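Local coordinates for translation initiation factor 4E (Ascaris suum, PDB 3M94), which binds the trimethylguanosine (m2,2,7G) cap of nematode messenger RNA and, as an eIF4E, probably helps recruit capped transcripts for translation initiation, at residues Q90-Y95 against K125-S130; I148-A151 against P156-E159. All blocks are in the same frame, centred on the assembly; numbering follows the deposited sequence.

Contact 1. Residues Q90-Y95 against K125-S130. With M7M (N,N,7-trimethylguanosine 5'-(trihydrogen diphosphate)), chain C.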
loop_
_atom_site.group_PDB
_atom_site.type_symbol
_atom_site.label_atom_id
_atom_site.label_comp_id
_atom_site.label_asym_id
_atom_site.label_seq_id
_atom_site.Cartn_x
_atom_site.Cartn_y
_atom_site.Cartn_z
ATOM N N GLN A 90 4.331 14.250 10.107
ATOM C CA GLN A 90 5.378 14.462 9.097
ATOM C C GLN A 90 5.660 13.270 8.165
ATOM O O GLN A 90 6.245 13.450 7.105
ATOM C CB GLN A 90 6.682 15.008 9.723
ATOM C CG GLN A 90 7.049 14.481 11.117
ATOM C CD GLN A 90 6.330 15.202 12.268
ATOM O OE1 GLN A 90 5.888 16.352 12.139
ATOM N NE2 GLN A 90 6.218 14.519 13.405
ATOM N N LEU A 91 5.231 12.066 8.542
ATOM C CA LEU A 91 5.530 10.863 7.749
ATOM C C LEU A 91 4.323 10.197 7.062
ATOM O O LEU A 91 4.477 9.616 5.985
ATOM C CB LEU A 91 6.284 9.817 8.581
ATOM C CG LEU A 91 7.660 10.158 9.180
ATOM C CD1 LEU A 91 8.154 9.039 10.113
ATOM C CD2 LEU A 91 8.696 10.458 8.095
ATOM N N LEU A 92 3.140 10.257 7.673
ATOM C CA LEU A 92 1.996 9.488 7.157
ATOM C C LEU A 92 1.680 9.738 5.656
ATOM O O LEU A 92 1.740 8.802 4.844
ATOM C CB LEU A 92 0.749 9.640 8.030
ATOM C CG LEU A 92 -0.359 8.652 7.639
ATOM C CD1 LEU A 92 0.152 7.203 7.787
ATOM C CD2 LEU A 92 -1.627 8.865 8.442
ATOM N N ASP A 93 1.386 10.988 5.299
ATOM C CA ASP A 93 1.059 11.337 3.903
ATOM C C ASP A 93 2.212 11.126 2.927
ATOM O O ASP A 93 1.992 10.688 1.795
ATOM C CB ASP A 93 0.544 12.771 3.791
ATOM C CG ASP A 93 -0.734 12.991 4.565
ATOM O OD1 ASP A 93 -1.440 12.000 4.867
ATOM O OD2 ASP A 93 -1.016 14.163 4.895
ATOM N N HIS A 94 3.426 11.437 3.370
ATOM C CA HIS A 94 4.627 11.221 2.566
ATOM C C HIS A 94 4.815 9.730 2.260
ATOM O O HIS A 94 4.976 9.354 1.107
ATOM C CB HIS A 94 5.853 11.795 3.283
ATOM C CG HIS A 94 7.127 11.671 2.506
ATOM N ND1 HIS A 94 7.482 12.559 1.511
ATOM C CD2 HIS A 94 8.146 10.780 2.596
ATOM C CE1 HIS A 94 8.654 12.209 1.008
ATOM N NE2 HIS A 94 9.078 11.131 1.647
ATOM N N TYR A 95 4.781 8.891 3.296
ATOM C CA TYR A 95 4.895 7.441 3.130
ATOM C C TYR A 95 3.856 6.888 2.144
ATOM O O TYR A 95 4.207 6.166 1.216
ATOM C CB TYR A 95 4.777 6.734 4.482
ATOM C CG TYR A 95 6.054 6.675 5.323
ATOM C CD1 TYR A 95 6.072 5.967 6.526
ATOM C CD2 TYR A 95 7.241 7.302 4.912
ATOM C CE1 TYR A 95 7.237 5.884 7.319
ATOM C CE2 TYR A 95 8.420 7.222 5.694
ATOM C CZ TYR A 95 8.400 6.515 6.904
ATOM O OH TYR A 95 9.538 6.418 7.687
ATOM N N LYS A 125 -3.811 4.213 18.144
ATOM C CA LYS A 125 -2.568 3.608 18.651
ATOM C C LYS A 125 -1.363 3.734 17.701
ATOM O O LYS A 125 -0.241 3.392 18.082
ATOM C CB LYS A 125 -2.783 2.117 18.954
ATOM C CG LYS A 125 -3.866 1.795 19.980
ATOM C CD LYS A 125 -3.536 2.344 21.337
ATOM C CE LYS A 125 -4.599 1.973 22.334
ATOM N NZ LYS A 125 -4.319 2.671 23.596
ATOM N N GLY A 126 -1.598 4.176 16.463
ATOM C CA GLY A 126 -0.522 4.345 15.480
ATOM C C GLY A 126 -0.928 3.895 14.083
ATOM O O GLY A 126 -1.511 2.825 13.906
ATOM N N ASP A 127 -0.607 4.702 13.082
ATOM C CA ASP A 127 -0.961 4.364 11.701
ATOM C C ASP A 127 -0.024 3.306 11.103
ATOM O O ASP A 127 1.114 3.160 11.550
ATOM C CB ASP A 127 -0.946 5.615 10.840
ATOM C CG ASP A 127 -1.586 6.797 11.525
ATOM O OD1 ASP A 127 -2.819 6.780 11.771
ATOM O OD2 ASP A 127 -0.840 7.751 11.819
ATOM N N LYS A 128 -0.525 2.586 10.097
ATOM C CA LYS A 128 0.198 1.537 9.393
ATOM C C LYS A 128 0.072 1.724 7.875
ATOM O O LYS A 128 -1.032 1.918 7.352
ATOM C CB LYS A 128 -0.344 0.160 9.790
ATOM C CG LYS A 128 -0.109 -0.196 11.276
ATOM C CD LYS A 128 -0.755 -1.508 11.694
ATOM C CE LYS A 128 -2.261 -1.396 11.819
ATOM N NZ LYS A 128 -2.791 -2.574 12.565
ATOM N N VAL A 129 1.213 1.697 7.188
ATOM C CA VAL A 129 1.269 1.657 5.722
ATOM C C VAL A 129 1.811 0.277 5.358
ATOM O O VAL A 129 2.861 -0.114 5.861
ATOM C CB VAL A 129 2.173 2.782 5.163
ATOM C CG1 VAL A 129 2.343 2.668 3.638
ATOM C CG2 VAL A 129 1.632 4.159 5.536
ATOM N N SER A 130 1.091 -0.458 4.511
ATOM C CA SER A 130 1.461 -1.823 4.142
ATOM C C SER A 130 1.477 -2.038 2.629
ATOM O O SER A 130 0.725 -1.393 1.897
ATOM C CB SER A 130 0.483 -2.820 4.742
ATOM O OG SER A 130 0.639 -2.877 6.135
HETATM O OAX M7M C . -6.365 -3.979 14.522
HETATM O OAY M7M C . -5.378 -1.853 13.747
HETATM P PAZ M7M C . -6.410 -2.858 13.374
HETATM O OBA M7M C . -7.821 -2.417 13.190
HETATM O OBB M7M C . -10.009 -8.876 4.757
HETATM C CBC M7M C . -8.553 -6.812 5.849
HETATM O OBD M7M C . -5.952 -3.592 12.023
HETATM N NBE M7M C . -11.822 -9.601 5.845
HETATM C CBF M7M C . -10.775 -8.794 5.727
HETATM C CBG M7M C . -10.589 -7.892 6.733
HETATM N NBH M7M C . -9.630 -7.013 6.827
HETATM C CBI M7M C . -9.834 -6.351 7.952
HETATM O OBJ M7M C . -6.978 -2.116 10.293
HETATM P PBK M7M C . -6.756 -3.522 10.637
HETATM O OBL M7M C . -6.107 -4.467 9.696
HETATM C CBM M7M C . -12.627 -9.499 6.900
HETATM N NBN M7M C . -12.448 -8.617 7.886
HETATM C CBO M7M C . -11.409 -7.794 7.804
HETATM N NBP M7M C . -10.922 -6.824 8.539
HETATM C CBQ M7M C . -11.476 -6.354 9.807
HETATM O OBR M7M C . -10.715 -5.283 10.333
HETATM C CBS M7M C . -9.876 -5.698 11.398
HETATM C CBT M7M C . -8.431 -5.452 11.028
HETATM O OBU M7M C . -8.168 -4.074 11.092
HETATM N NBV M7M C . -13.643 -10.343 6.937
HETATM C CBW M7M C . -14.564 -10.304 8.040
HETATM C CBX M7M C . -11.345 -7.489 10.773
HETATM C CBY M7M C . -10.047 -7.187 11.471
HETATM C CBZ M7M C . -13.801 -11.289 5.860
HETATM O OCA M7M C . -12.448 -7.390 11.654
HETATM O OCB M7M C . -10.052 -7.601 12.827
#
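L92 reaches from helix 88-104 to the sheet and brings both of its methyl groups against D127, the closest van der Waals contact between the two segments. L92 CD1 lies 3.6 Å from D127 CB, while L92 CD2 sits beside the carboxylate, 3.7 Å from D127 CG. The side chains meet at about a right angle, the L92 methyls lying along one side of the D127 CB-CG bond. With CG anti to the backbone N (chi1 -170°), L92 reaches this far, and CD1 also comes to 4.1 Å from V129 CG2. One turn later Y95 adds a lighter apolar touch: Y95 CB lies 4.2 Å from V129 CG2. Its ring is covered on one face by L91, whose CB stands over the ring centre. All four touching residues are buried, and the axes of segments 90-95 and 127-130 run roughly parallel, 24° apart and 9.5 Å at closest approach, in the eIF4E arrangement of helices packed on a curved antiparallel sheet.

The polar bonds lie around these contacts rather than across them. D127 OD2 makes a salt bridge to R88 near the start of the same helix, and OD1 accepts from the backbone N of R123.

Ligand binding belongs to the other face of the strand. K128 points away from the helix, its chain bent at chi3 (-74°), and NZ donates to OAY of the cap diphosphate at 2.9 Å, with a weak second bond to OBD at 3.4 Å. R123 NE also binds the ligand. One short strand thus turns D127 and V129 to the helix and K128 to the cap; the lysine's positive charge probably helps offset the diphosphate's negative charge, and D127 links the helix start to the backbone of ligand-binding R123.

Contact 2. Residues I148-A151 against P156-E159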
loop_
_atom_site.group_PDB
_atom_site.type_symbol
_atom_site.label_atom_id
_atom_site.label_comp_id
_atom_site.label_asym_id
_atom_site.label_seq_id
_atom_site.Cartn_x
_atom_site.Cartn_y
_atom_site.Cartn_z
ATOM N N ILE A 148 13.326 -2.285 -1.801
ATOM C CA ILE A 148 12.884 -1.150 -2.614
ATOM C C ILE A 148 11.898 -0.260 -1.835
ATOM O O ILE A 148 12.008 0.952 -1.880
ATOM C CB ILE A 148 12.261 -1.611 -3.964
ATOM C CG1 ILE A 148 13.330 -2.256 -4.855
ATOM C CG2 ILE A 148 11.623 -0.433 -4.706
ATOM C CD1 ILE A 148 12.773 -3.196 -5.910
ATOM N N LEU A 149 10.948 -0.861 -1.126
ATOM C CA LEU A 149 9.993 -0.092 -0.303
ATOM C C LEU A 149 10.724 0.796 0.723
ATOM O O LEU A 149 10.449 1.993 0.852
ATOM C CB LEU A 149 9.046 -1.053 0.421
ATOM C CG LEU A 149 8.067 -0.521 1.474
ATOM C CD1 LEU A 149 7.009 0.335 0.810
ATOM C CD2 LEU A 149 7.409 -1.680 2.187
ATOM N N LYS A 150 11.660 0.180 1.438
ATOM C CA LYS A 150 12.468 0.847 2.443
ATOM C C LYS A 150 13.175 2.052 1.828
ATOM O O LYS A 150 13.189 3.140 2.418
ATOM C CB LYS A 150 13.497 -0.145 3.015
ATOM C CG LYS A 150 14.310 0.403 4.165
ATOM C CD LYS A 150 15.248 -0.662 4.712
ATOM C CE LYS A 150 16.408 -0.055 5.473
ATOM N NZ LYS A 150 16.003 0.476 6.802
ATOM N N ALA A 151 13.744 1.839 0.636
ATOM C CA ALA A 151 14.485 2.863 -0.088
ATOM C C ALA A 151 13.571 4.011 -0.536
ATOM O O ALA A 151 13.832 5.176 -0.247
ATOM C CB ALA A 151 15.238 2.240 -1.296
ATOM N N PRO A 156 14.633 4.504 7.949
ATOM C CA PRO A 156 15.946 4.268 8.561
ATOM C C PRO A 156 16.024 2.914 9.260
ATOM O O PRO A 156 14.992 2.287 9.544
ATOM C CB PRO A 156 16.073 5.408 9.574
ATOM C CG PRO A 156 14.665 5.763 9.928
ATOM C CD PRO A 156 13.871 5.551 8.665
ATOM N N ASP A 157 17.249 2.476 9.530
ATOM C CA ASP A 157 17.502 1.175 10.145
ATOM C C ASP A 157 16.978 1.070 11.573
ATOM O O ASP A 157 16.624 -0.020 12.029
ATOM C CB ASP A 157 18.992 0.841 10.076
ATOM C CG ASP A 157 19.434 0.478 8.674
ATOM O OD1 ASP A 157 18.587 0.009 7.886
ATOM O OD2 ASP A 157 20.622 0.662 8.354
ATOM N N THR A 158 16.900 2.205 12.261
ATOM C CA THR A 158 16.295 2.254 13.595
ATOM C C THR A 158 14.812 1.872 13.597
ATOM O O THR A 158 14.226 1.666 14.661
ATOM C CB THR A 158 16.445 3.644 14.245
ATOM O OG1 THR A 158 16.037 4.653 13.310
ATOM C CG2 THR A 158 17.896 3.888 14.693
ATOM N N GLU A 159 14.203 1.781 12.413
ATOM C CA GLU A 159 12.783 1.446 12.327
ATOM C C GLU A 159 12.521 0.250 11.416
ATOM O O GLU A 159 12.131 0.419 10.261
ATOM C CB GLU A 159 11.971 2.670 11.899
ATOM C CG GLU A 159 11.964 3.787 12.945
ATOM C CD GLU A 159 11.685 5.161 12.355
ATOM O OE1 GLU A 159 11.504 5.258 11.115
ATOM O OE2 GLU A 159 11.649 6.147 13.132
HETATM O O HOH W 1 13.898 -0.662 8.230
#
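K150 and D157 join helix 139-153 to a type I beta turn, P156 to E159, on the loop that leads into strand 161-165. Their salt bridge carries the contact: K150 NZ donates to D157 OD1 at 2.8 Å. The ammonium meets that oxygen on its anti side, 28° out of the carboxylate plane, and K150 CE follows close behind NZ, 3.3 Å from D157 OD1. The lysine and aspartate side chains cross at about a right angle.

A water offers a second link between helix and turn. It accepts from K150 NZ at 2.8 Å and lies 2.9 Å from E159 O, to which it can donate, so that the lysine may be tied to the last residue of the turn as well as to its second. NZ is further bonded to the carbonyl oxygen of I155, just ahead of the turn. One ammonium therefore collects a carboxylate, a backbone carbonyl and a water, which should fix its rotation even at this partly exposed site.

The lysine reaches these partners through an extended chain that bends at its end (chi4 74°). The neighbouring L149 packs on L99 of helix 88-104, which seats this part of the helix on the rest of the fold. The turn carries its own closing bond, in which E159 N donates to P156 O at 3.0 Å.

From the N terminus, helix 88-104 supplies the first half of contact 1, and the chain then passes through strand 115-121 before strand 127-133 returns to close it, with 29 residues between. That strand leads on to contact 2, which opens on helix 139-153 and closes, with only four residues between, in the loop at 156-159. The two contacts are therefore in series, neither nested nor crossed, with centres about 13 Å apart. Contact 1 fastens a helix to the sheet beside the cap site, whereas contact 2 secures the exit from the following helix towards strand 161-165. They touch by packing, Y95 OH lying 4.1 Å from E159 OE1.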